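Local coordinates for protein epidermin decarboxylase (Staphylococcus epidermidis, PDB 1G63) that catalyses the FMN-dependent oxidative decarboxylation of the C-terminal cysteine residue of the epidermin precursor peptide, as a homododecamer of the HFCD flavoprotein family, at residues I16-Y21 / N42-D47; V79-A84 / I160-I165. All coordinates share one frame; numbering follows the deposited sequence.

Contact 1 of 2, residues I16-Y21 / N42-D47. With FMN (flavin mononucleotide), chain N.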
ATOM      1  N   ILE B  16     -12.690  -8.010 -26.684  1.00 34.18           N
ATOM      2  CA  ILE B  16     -11.921  -9.205 -26.348  1.00 36.54           C
ATOM      3  C   ILE B  16     -11.449  -9.944 -27.602  1.00 37.04           C
ATOM      4  O   ILE B  16     -10.601 -10.831 -27.523  1.00 37.97           O
ATOM      5  CB  ILE B  16     -12.742 -10.198 -25.490  1.00 37.68           C
ATOM      6  CG1 ILE B  16     -13.821 -10.869 -26.346  1.00 38.41           C
ATOM      7  CG2 ILE B  16     -13.369  -9.470 -24.315  1.00 37.19           C
ATOM      8  CD1 ILE B  16     -14.595 -11.943 -25.619  1.00 39.86           C
ATOM      9  N   ASN B  17     -12.006  -9.579 -28.754  1.00 37.37           N
ATOM     10  CA  ASN B  17     -11.635 -10.200 -30.023  1.00 39.30           C
ATOM     11  C   ASN B  17     -10.884  -9.230 -30.940  1.00 38.55           C
ATOM     12  O   ASN B  17     -10.664  -9.528 -32.113  1.00 37.83           O
ATOM     13  CB  ASN B  17     -12.884 -10.704 -30.751  1.00 39.89           C
ATOM     14  CG  ASN B  17     -13.544 -11.872 -30.044  1.00 42.70           C
ATOM     15  OD1 ASN B  17     -14.768 -12.031 -30.102  1.00 44.31           O
ATOM     16  ND2 ASN B  17     -12.738 -12.706 -29.380  1.00 42.39           N
ATOM     17  N   ILE B  18     -10.486  -8.082 -30.401  1.00 37.24           N
ATOM     18  CA  ILE B  18      -9.787  -7.076 -31.189  1.00 37.22           C
ATOM     19  C   ILE B  18      -8.476  -7.579 -31.804  1.00 37.39           C
ATOM     20  O   ILE B  18      -8.061  -7.103 -32.856  1.00 36.29           O
ATOM     21  CB  ILE B  18      -9.510  -5.787 -30.342  1.00 35.46           C
ATOM     22  CG1 ILE B  18      -9.138  -4.629 -31.266  1.00 34.40           C
ATOM     23  CG2 ILE B  18      -8.392  -6.028 -29.341  1.00 32.85           C
ATOM     24  CD1 ILE B  18     -10.235  -4.240 -32.241  1.00 32.02           C
ATOM     25  N   ASN B  19      -7.833  -8.542 -31.158  1.00 38.69           N
ATOM     26  CA  ASN B  19      -6.580  -9.077 -31.665  1.00 41.27           C
ATOM     27  C   ASN B  19      -6.739  -9.661 -33.064  1.00 42.70           C
ATOM     28  O   ASN B  19      -5.817  -9.592 -33.875  1.00 43.17           O
ATOM     29  CB  ASN B  19      -6.026 -10.142 -30.711  1.00 43.52           C
ATOM     30  CG  ASN B  19      -7.011 -11.271 -30.448  1.00 45.53           C
ATOM     31  OD1 ASN B  19      -8.049 -11.073 -29.806  1.00 46.28           O
ATOM     32  ND2 ASN B  19      -6.692 -12.464 -30.949  1.00 45.21           N
ATOM     33  N   HIS B  20      -7.906 -10.230 -33.351  1.00 44.16           N
ATOM     34  CA  HIS B  20      -8.165 -10.816 -34.663  1.00 45.97           C
ATOM     35  C   HIS B  20      -8.122  -9.765 -35.767  1.00 46.45           C
ATOM     36  O   HIS B  20      -7.597 -10.012 -36.850  1.00 47.46           O
ATOM     37  CB  HIS B  20      -9.527 -11.507 -34.689  1.00 47.38           C
ATOM     38  CG  HIS B  20      -9.609 -12.715 -33.813  1.00 50.40           C
ATOM     39  ND1 HIS B  20      -8.694 -13.743 -33.877  1.00 51.95           N
ATOM     40  CD2 HIS B  20     -10.509 -13.069 -32.865  1.00 51.86           C
ATOM     41  CE1 HIS B  20      -9.026 -14.678 -33.006  1.00 52.71           C
ATOM     42  NE2 HIS B  20     -10.124 -14.293 -32.380  1.00 52.90           N
ATOM     43  N   TYR B  21      -8.687  -8.594 -35.496  1.00 45.88           N
ATOM     44  CA  TYR B  21      -8.694  -7.529 -36.482  1.00 45.39           C
ATOM     45  C   TYR B  21      -7.282  -7.033 -36.749  1.00 46.26           C
ATOM     46  O   TYR B  21      -6.924  -6.746 -37.891  1.00 46.62           O
ATOM     47  CB  TYR B  21      -9.558  -6.354 -36.013  1.00 44.21           C
ATOM     48  CG  TYR B  21     -11.042  -6.611 -36.053  1.00 43.13           C
ATOM     49  CD1 TYR B  21     -11.688  -7.269 -35.012  1.00 43.38           C
ATOM     50  CD2 TYR B  21     -11.802  -6.205 -37.146  1.00 44.32           C
ATOM     51  CE1 TYR B  21     -13.060  -7.515 -35.057  1.00 43.00           C
ATOM     52  CE2 TYR B  21     -13.174  -6.447 -37.204  1.00 44.23           C
ATOM     53  CZ  TYR B  21     -13.794  -7.102 -36.155  1.00 43.80           C
ATOM     54  OH  TYR B  21     -15.151  -7.337 -36.206  1.00 44.96           O
ATOM     55  N   ASN B  42     -10.941  -3.359 -18.365  1.00 36.84           N
ATOM     56  CA  ASN B  42     -11.614  -4.278 -17.448  1.00 36.67           C
ATOM     57  C   ASN B  42     -12.041  -5.526 -18.205  1.00 36.22           C
ATOM     58  O   ASN B  42     -12.568  -6.459 -17.610  1.00 36.74           O
ATOM     59  CB  ASN B  42     -12.876  -3.650 -16.862  1.00 38.94           C
ATOM     60  CG  ASN B  42     -12.582  -2.500 -15.937  1.00 41.44           C
ATOM     61  OD1 ASN B  42     -13.471  -1.713 -15.625  1.00 44.19           O
ATOM     62  ND2 ASN B  42     -11.338  -2.396 -15.482  1.00 43.27           N
ATOM     63  N   PHE B  43     -11.833  -5.537 -19.517  1.00 35.14           N
ATOM     64  CA  PHE B  43     -12.233  -6.678 -20.329  1.00 35.18           C
ATOM     65  C   PHE B  43     -11.057  -7.512 -20.799  1.00 35.21           C
ATOM     66  O   PHE B  43     -11.186  -8.716 -21.025  1.00 34.64           O
ATOM     67  CB  PHE B  43     -13.009  -6.221 -21.564  1.00 34.77           C
ATOM     68  CG  PHE B  43     -14.324  -5.584 -21.255  1.00 33.79           C
ATOM     69  CD1 PHE B  43     -14.385  -4.385 -20.554  1.00 34.25           C
ATOM     70  CD2 PHE B  43     -15.502  -6.168 -21.691  1.00 33.51           C
ATOM     71  CE1 PHE B  43     -15.599  -3.771 -20.294  1.00 32.53           C
ATOM     72  CE2 PHE B  43     -16.722  -5.566 -21.439  1.00 36.04           C
ATOM     73  CZ  PHE B  43     -16.773  -4.357 -20.735  1.00 35.19           C
ATOM     74  N   ILE B  44      -9.910  -6.874 -20.967  1.00 34.73           N
ATOM     75  CA  ILE B  44      -8.747  -7.599 -21.435  1.00 35.84           C
ATOM     76  C   ILE B  44      -7.466  -7.030 -20.866  1.00 35.95           C
ATOM     77  O   ILE B  44      -7.457  -5.959 -20.271  1.00 35.62           O
ATOM     78  CB  ILE B  44      -8.636  -7.537 -22.977  1.00 35.98           C
ATOM     79  CG1 ILE B  44      -8.577  -6.073 -23.422  1.00 36.30           C
ATOM     80  CG2 ILE B  44      -9.811  -8.253 -23.627  1.00 35.07           C
ATOM     81  CD1 ILE B  44      -8.292  -5.895 -24.891  1.00 37.59           C
ATOM     82  N   ASN B  45      -6.384  -7.773 -21.053  1.00 37.57           N
ATOM     83  CA  ASN B  45      -5.070  -7.332 -20.625  1.00 38.41           C
ATOM     84  C   ASN B  45      -4.534  -6.661 -21.888  1.00 37.11           C
ATOM     85  O   ASN B  45      -4.121  -7.333 -22.834  1.00 36.02           O
ATOM     86  CB  ASN B  45      -4.201  -8.529 -20.249  1.00 40.45           C
ATOM     87  CG  ASN B  45      -2.865  -8.113 -19.686  1.00 40.34           C
ATOM     88  OD1 ASN B  45      -2.158  -7.298 -20.279  1.00 41.93           O
ATOM     89  ND2 ASN B  45      -2.505  -8.675 -18.538  1.00 39.40           N
ATOM     90  N   THR B  46      -4.576  -5.336 -21.909  1.00 36.70           N
ATOM     91  CA  THR B  46      -4.131  -4.575 -23.072  1.00 37.41           C
ATOM     92  C   THR B  46      -2.671  -4.756 -23.464  1.00 37.54           C
ATOM     93  O   THR B  46      -2.333  -4.575 -24.628  1.00 36.76           O
ATOM     94  CB  THR B  46      -4.406  -3.062 -22.888  1.00 37.80           C
ATOM     95  OG1 THR B  46      -3.688  -2.571 -21.744  1.00 37.23           O
ATOM     96  CG2 THR B  46      -5.907  -2.818 -22.699  1.00 37.03           C
ATOM     97  N   ASP B  47      -1.807  -5.110 -22.514  1.00 38.38           N
ATOM     98  CA  ASP B  47      -0.394  -5.291 -22.834  1.00 40.23           C
ATOM     99  C   ASP B  47      -0.157  -6.405 -23.847  1.00 38.77           C
ATOM    100  O   ASP B  47       0.831  -6.382 -24.575  1.00 37.34           O
ATOM    101  CB  ASP B  47       0.427  -5.557 -21.566  1.00 44.82           C
ATOM    102  CG  ASP B  47       0.853  -4.271 -20.872  1.00 49.60           C
ATOM    103  OD1 ASP B  47       1.558  -3.462 -21.511  1.00 51.37           O
ATOM    104  OD2 ASP B  47       0.484  -4.062 -19.692  1.00 54.21           O
TER
HETATM  105  N1  FMN N 501     -21.400  -0.739 -24.213  1.00 30.19           N
HETATM  106  C2  FMN N 501     -21.520  -0.674 -25.576  1.00 30.16           C
HETATM  107  O2  FMN N 501     -21.703   0.343 -26.181  1.00 31.08           O
HETATM  108  N3  FMN N 501     -21.429  -1.887 -26.336  1.00 29.52           N
HETATM  109  C4  FMN N 501     -21.233  -3.121 -25.817  1.00 29.68           C
HETATM  110  O4  FMN N 501     -21.199  -4.115 -26.559  1.00 30.20           O
HETATM  111  C4A FMN N 501     -21.134  -3.196 -24.353  1.00 30.21           C
HETATM  112  N5  FMN N 501     -20.896  -4.352 -23.746  1.00 32.71           N
HETATM  113  C5A FMN N 501     -20.634  -4.369 -22.405  1.00 31.73           C
HETATM  114  C6  FMN N 501     -20.266  -5.622 -21.749  1.00 32.44           C
HETATM  115  C7  FMN N 501     -20.124  -5.739 -20.396  1.00 32.15           C
HETATM  116  C7M FMN N 501     -19.725  -7.073 -19.746  1.00 30.77           C
HETATM  117  C8  FMN N 501     -20.102  -4.513 -19.573  1.00 31.77           C
HETATM  118  C8M FMN N 501     -19.814  -4.564 -18.092  1.00 31.13           C
HETATM  119  C9  FMN N 501     -20.479  -3.317 -20.176  1.00 29.69           C
HETATM  120  C9A FMN N 501     -20.744  -3.192 -21.554  1.00 30.45           C
HETATM  121  N10 FMN N 501     -21.111  -1.983 -22.224  1.00 27.80           N
HETATM  122  C10 FMN N 501     -21.211  -1.910 -23.608  1.00 28.94           C
HETATM  123  C1' FMN N 501     -21.221  -0.736 -21.453  1.00 25.95           C
HETATM  124  C2' FMN N 501     -19.885   0.043 -21.540  1.00 23.53           C
HETATM  125  O2' FMN N 501     -18.743  -0.683 -21.082  1.00 23.94           O
HETATM  126  C3' FMN N 501     -19.984   1.341 -20.742  1.00 22.46           C
HETATM  127  O3' FMN N 501     -21.021   2.192 -21.332  1.00 19.97           O
HETATM  128  C4' FMN N 501     -18.699   2.148 -20.632  1.00 23.26           C
HETATM  129  O4' FMN N 501     -18.853   3.250 -19.702  1.00 22.15           O
HETATM  130  C5' FMN N 501     -18.167   2.674 -21.956  1.00 24.06           C
HETATM  131  O5' FMN N 501     -16.888   3.316 -21.768  1.00 25.55           O
HETATM  132  P   FMN N 501     -15.912   3.680 -22.966  1.00 21.73           P
HETATM  133  O1P FMN N 501     -16.682   4.549 -23.911  1.00 24.48           O
HETATM  134  O2P FMN N 501     -15.432   2.413 -23.564  1.00 25.14           O
HETATM  135  O3P FMN N 501     -14.735   4.456 -22.274  1.00 25.23           O
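I16, just ahead of helix 18-25, and I44, in the loop that follows strand 32-36, make the main apolar contact between the two segments. Methyl CG2 of I44 lies against the backbone of I16, with I44 CG2 3.6 Å from I16 CA, and also meets the branch methyl of its partner, I16 CG2, at 3.8 Å. I16 has CG1 between its backbone N and carbonyl carbon (chi1 72°), which places CG2 beside the N and leads the longer arm away from the loop. The same I16 CG2 sits 4.3 Å from F43 CB. A looser touch, I18 CG2 to I44 CD1 at 4.5 Å, carries the apolar line into the helix.

Aromatic packing on the flavin is the second kind. The F43 ring turns away from the helix and presents its edge to the dimethylbenzene end of FMN, with F43 CZ 3.5 Å from FMN C8 and F43 CE2 3.6 Å from FMN C6. L64 of a third subunit also packs on F43.

No hydrogen bond crosses between the segments, and the 151 Å² buried is modest. The two segments therefore meet through non-directional van der Waals contact, and F43, a residue of the FMN pocket, is next in the chain to I44.

Contact 2 of 2, residues V79-A84 / I160-I165. With FMN (flavin mononucleotide), chain N.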
ATOM      1  N   VAL B  79     -12.605   3.600 -34.672  1.00 27.91           N
ATOM      2  CA  VAL B  79     -13.027   3.391 -33.307  1.00 28.78           C
ATOM      3  C   VAL B  79     -13.759   2.056 -33.453  1.00 28.37           C
ATOM      4  O   VAL B  79     -14.894   1.982 -33.931  1.00 27.36           O
ATOM      5  CB  VAL B  79     -13.931   4.532 -32.801  1.00 30.17           C
ATOM      6  CG1 VAL B  79     -15.043   4.767 -33.762  1.00 32.25           C
ATOM      7  CG2 VAL B  79     -14.470   4.192 -31.413  1.00 28.74           C
ATOM      8  N   LEU B  80     -13.059   0.996 -33.066  1.00 27.52           N
ATOM      9  CA  LEU B  80     -13.543  -0.365 -33.210  1.00 26.84           C
ATOM     10  C   LEU B  80     -13.114  -1.241 -32.029  1.00 27.10           C
ATOM     11  O   LEU B  80     -11.927  -1.419 -31.793  1.00 27.54           O
ATOM     12  CB  LEU B  80     -12.970  -0.935 -34.517  1.00 25.13           C
ATOM     13  CG  LEU B  80     -13.112  -2.405 -34.898  1.00 25.21           C
ATOM     14  CD1 LEU B  80     -14.546  -2.722 -35.263  1.00 24.26           C
ATOM     15  CD2 LEU B  80     -12.194  -2.693 -36.074  1.00 27.40           C
ATOM     16  N   PRO B  81     -14.078  -1.754 -31.242  1.00 26.82           N
ATOM     17  CA  PRO B  81     -15.525  -1.550 -31.397  1.00 26.52           C
ATOM     18  C   PRO B  81     -15.836  -0.170 -30.837  1.00 25.42           C
ATOM     19  O   PRO B  81     -15.083   0.344 -30.005  1.00 24.33           O
ATOM     20  CB  PRO B  81     -16.147  -2.639 -30.520  1.00 25.27           C
ATOM     21  CG  PRO B  81     -15.000  -3.544 -30.154  1.00 28.47           C
ATOM     22  CD  PRO B  81     -13.806  -2.655 -30.116  1.00 27.36           C
ATOM     23  N   ALA B  82     -16.934   0.424 -31.288  1.00 24.86           N
ATOM     24  CA  ALA B  82     -17.328   1.740 -30.811  1.00 24.73           C
ATOM     25  C   ALA B  82     -18.553   1.621 -29.910  1.00 25.76           C
ATOM     26  O   ALA B  82     -19.618   1.175 -30.344  1.00 26.40           O
ATOM     27  CB  ALA B  82     -17.624   2.648 -31.984  1.00 22.73           C
ATOM     28  N   SER B  83     -18.390   2.020 -28.654  1.00 26.29           N
ATOM     29  CA  SER B  83     -19.473   1.970 -27.670  1.00 24.80           C
ATOM     30  C   SER B  83     -20.415   3.158 -27.835  1.00 24.72           C
ATOM     31  O   SER B  83     -20.040   4.188 -28.401  1.00 23.79           O
ATOM     32  CB  SER B  83     -18.893   1.996 -26.256  1.00 23.27           C
ATOM     33  OG  SER B  83     -18.168   3.202 -26.037  1.00 20.77           O
ATOM     34  N   ALA B  84     -21.636   3.009 -27.332  1.00 23.46           N
ATOM     35  CA  ALA B  84     -22.613   4.079 -27.410  1.00 22.65           C
ATOM     36  C   ALA B  84     -22.034   5.291 -26.690  1.00 22.02           C
ATOM     37  O   ALA B  84     -22.133   6.414 -27.171  1.00 23.96           O
ATOM     38  CB  ALA B  84     -23.912   3.646 -26.754  1.00 21.03           C
ATOM     39  N   ILE B 160     -27.222  -6.924 -33.425  1.00 44.50           N
ATOM     40  CA  ILE B 160     -26.156  -6.314 -34.212  1.00 41.46           C
ATOM     41  C   ILE B 160     -24.921  -7.208 -34.039  1.00 39.65           C
ATOM     42  O   ILE B 160     -24.747  -7.852 -33.004  1.00 39.10           O
ATOM     43  CB  ILE B 160     -25.846  -4.823 -33.776  1.00 40.79           C
ATOM     44  CG1 ILE B 160     -24.805  -4.790 -32.670  1.00 40.40           C
ATOM     45  CG2 ILE B 160     -27.117  -4.102 -33.332  1.00 38.94           C
ATOM     46  CD1 ILE B 160     -23.423  -4.527 -33.173  1.00 38.98           C
ATOM     47  N   THR B 161     -24.087  -7.278 -35.065  1.00 37.99           N
ATOM     48  CA  THR B 161     -22.896  -8.111 -35.001  1.00 37.52           C
ATOM     49  C   THR B 161     -21.641  -7.344 -35.382  1.00 36.78           C
ATOM     50  O   THR B 161     -21.707  -6.232 -35.888  1.00 36.69           O
ATOM     51  CB  THR B 161     -23.009  -9.325 -35.948  1.00 37.60           C
ATOM     52  OG1 THR B 161     -23.141  -8.869 -37.300  1.00 36.17           O
ATOM     53  CG2 THR B 161     -24.213 -10.167 -35.587  1.00 36.55           C
ATOM     54  N   MET B 162     -20.492  -7.956 -35.138  1.00 36.98           N
ATOM     55  CA  MET B 162     -19.221  -7.337 -35.476  1.00 38.12           C
ATOM     56  C   MET B 162     -18.984  -7.353 -36.992  1.00 39.04           C
ATOM     57  O   MET B 162     -19.365  -8.298 -37.690  1.00 39.09           O
ATOM     58  CB  MET B 162     -18.078  -8.054 -34.738  1.00 35.60           C
ATOM     59  CG  MET B 162     -17.983  -7.727 -33.234  1.00 33.64           C
ATOM     60  SD  MET B 162     -17.217  -6.112 -32.830  1.00 31.27           S
ATOM     61  CE  MET B 162     -18.459  -5.092 -33.249  1.00 33.86           C
ATOM     62  N   PRO B 163     -18.347  -6.297 -37.519  1.00 40.51           N
ATOM     63  CA  PRO B 163     -18.056  -6.183 -38.950  1.00 41.11           C
ATOM     64  C   PRO B 163     -17.003  -7.191 -39.422  1.00 42.88           C
ATOM     65  O   PRO B 163     -16.002  -7.417 -38.743  1.00 42.26           O
ATOM     66  CB  PRO B 163     -17.531  -4.752 -39.095  1.00 40.25           C
ATOM     67  CG  PRO B 163     -17.926  -4.060 -37.817  1.00 40.68           C
ATOM     68  CD  PRO B 163     -17.811  -5.137 -36.790  1.00 40.26           C
ATOM     69  N   ASN B 164     -17.232  -7.787 -40.587  1.00 45.05           N
ATOM     70  CA  ASN B 164     -16.279  -8.720 -41.181  1.00 46.94           C
ATOM     71  C   ASN B 164     -15.081  -7.839 -41.583  1.00 46.45           C
ATOM     72  O   ASN B 164     -15.251  -6.647 -41.832  1.00 44.91           O
ATOM     73  CB  ASN B 164     -16.933  -9.387 -42.402  1.00 51.59           C
ATOM     74  CG  ASN B 164     -15.955 -10.207 -43.227  1.00 57.41           C
ATOM     75  OD1 ASN B 164     -15.164  -9.660 -44.008  1.00 59.36           O
ATOM     76  ND2 ASN B 164     -16.000 -11.530 -43.060  1.00 59.41           N
ATOM     77  N   ILE B 165     -13.876  -8.401 -41.635  1.00 46.71           N
ATOM     78  CA  ILE B 165     -12.699  -7.602 -41.985  1.00 47.40           C
ATOM     79  C   ILE B 165     -12.795  -7.004 -43.392  1.00 48.11           C
ATOM     80  O   ILE B 165     -12.191  -5.971 -43.687  1.00 47.63           O
ATOM     81  CB  ILE B 165     -11.399  -8.434 -41.828  1.00 47.67           C
ATOM     82  CG1 ILE B 165     -10.239  -7.514 -41.438  1.00 48.10           C
ATOM     83  CG2 ILE B 165     -11.094  -9.195 -43.095  1.00 47.44           C
ATOM     84  CD1 ILE B 165      -9.777  -6.567 -42.511  1.00 49.26           C
TER
HETATM   85  N1  FMN N 501     -21.400  -0.739 -24.213  1.00 30.19           N
HETATM   86  C2  FMN N 501     -21.520  -0.674 -25.576  1.00 30.16           C
HETATM   87  O2  FMN N 501     -21.703   0.343 -26.181  1.00 31.08           O
HETATM   88  N3  FMN N 501     -21.429  -1.887 -26.336  1.00 29.52           N
HETATM   89  C4  FMN N 501     -21.233  -3.121 -25.817  1.00 29.68           C
HETATM   90  O4  FMN N 501     -21.199  -4.115 -26.559  1.00 30.20           O
HETATM   91  C4A FMN N 501     -21.134  -3.196 -24.353  1.00 30.21           C
HETATM   92  N5  FMN N 501     -20.896  -4.352 -23.746  1.00 32.71           N
HETATM   93  C5A FMN N 501     -20.634  -4.369 -22.405  1.00 31.73           C
HETATM   94  C6  FMN N 501     -20.266  -5.622 -21.749  1.00 32.44           C
HETATM   95  C7  FMN N 501     -20.124  -5.739 -20.396  1.00 32.15           C
HETATM   96  C7M FMN N 501     -19.725  -7.073 -19.746  1.00 30.77           C
HETATM   97  C8  FMN N 501     -20.102  -4.513 -19.573  1.00 31.77           C
HETATM   98  C8M FMN N 501     -19.814  -4.564 -18.092  1.00 31.13           C
HETATM   99  C9  FMN N 501     -20.479  -3.317 -20.176  1.00 29.69           C
HETATM  100  C9A FMN N 501     -20.744  -3.192 -21.554  1.00 30.45           C
HETATM  101  N10 FMN N 501     -21.111  -1.983 -22.224  1.00 27.80           N
HETATM  102  C10 FMN N 501     -21.211  -1.910 -23.608  1.00 28.94           C
HETATM  103  C1' FMN N 501     -21.221  -0.736 -21.453  1.00 25.95           C
HETATM  104  C2' FMN N 501     -19.885   0.043 -21.540  1.00 23.53           C
HETATM  105  O2' FMN N 501     -18.743  -0.683 -21.082  1.00 23.94           O
HETATM  106  C3' FMN N 501     -19.984   1.341 -20.742  1.00 22.46           C
HETATM  107  O3' FMN N 501     -21.021   2.192 -21.332  1.00 19.97           O
HETATM  108  C4' FMN N 501     -18.699   2.148 -20.632  1.00 23.26           C
HETATM  109  O4' FMN N 501     -18.853   3.250 -19.702  1.00 22.15           O
HETATM  110  C5' FMN N 501     -18.167   2.674 -21.956  1.00 24.06           C
HETATM  111  O5' FMN N 501     -16.888   3.316 -21.768  1.00 25.55           O
HETATM  112  P   FMN N 501     -15.912   3.680 -22.966  1.00 21.73           P
HETATM  113  O1P FMN N 501     -16.682   4.549 -23.911  1.00 24.48           O
HETATM  114  O2P FMN N 501     -15.432   2.413 -23.564  1.00 25.14           O
HETATM  115  O3P FMN N 501     -14.735   4.456 -22.274  1.00 25.23           O
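In a small, buried apolar contact, 113 Å² in all, L80 and P81 at the C-terminal end of central strand 76-82 meet M162 and P163 in the chain that leaves strand 156-161 for helix 165-172. Two pairs carry it. P81 CB faces the thioether sulfur M162 SD at 4.3 Å, and L80 CD1 meets ring carbon P163 CD at the same 4.3 Å. The bent M162 chain, with chi2 -78° and chi3 75°, brings SD toward the proline although the nearest CA atoms, those of P81 and M162, are 8.0 Å apart. No hydrogen bond links the segments, and Y21 of helix 18-25 packs against both L80 and M162.

The peptide bond before P81 is cis, and the chain turns a corner at L80 and P81. Strand 76-82 belongs to the parallel sheet of the Rossmann-like fold, with 5-9 and 110-114 as its neighbours, and cofactor contacts follow directly beyond its end, as expected where such strands run into helices. S83 is the N-cap of helix 84-91: its OG bonds T86 N and also donates to the phosphate oxygen FMN O1P at 2.9 Å. A84 N, in the first turn, donates to the flavin carbonyl oxygen FMN O2 at 2.9 Å, with an N-H...O angle of 159°. One short run of chain thus holds both the phosphate and the pyrimidine end of FMN. On the other segment, N164 caps helix 165-172 through OD1 to E166 N.

In the fold
Contact 2 lies nearer the middle of the subunit, its centre 7 Å from that of the chain, and three of its four touching residues are buried; contact 1, at 12 Å, is only partly buried. Contact 1 meets two neighbouring subunits, whereas contact 2 reaches another through A84, which packs on L104 of a third subunit. Both are apolar across their segments, but they meet FMN differently: the 42-47 loop offers a ring edge, whereas 79-84 supplies directional hydrogen bonds from a helix N-terminus. Their centres are 13 Å apart, and helix 18-25 bridges them. Y21 OH lies 2.7 Å from P163 O, a probable hydrogen bond, while I18 CD1 packs 3.3 Å from L80 O.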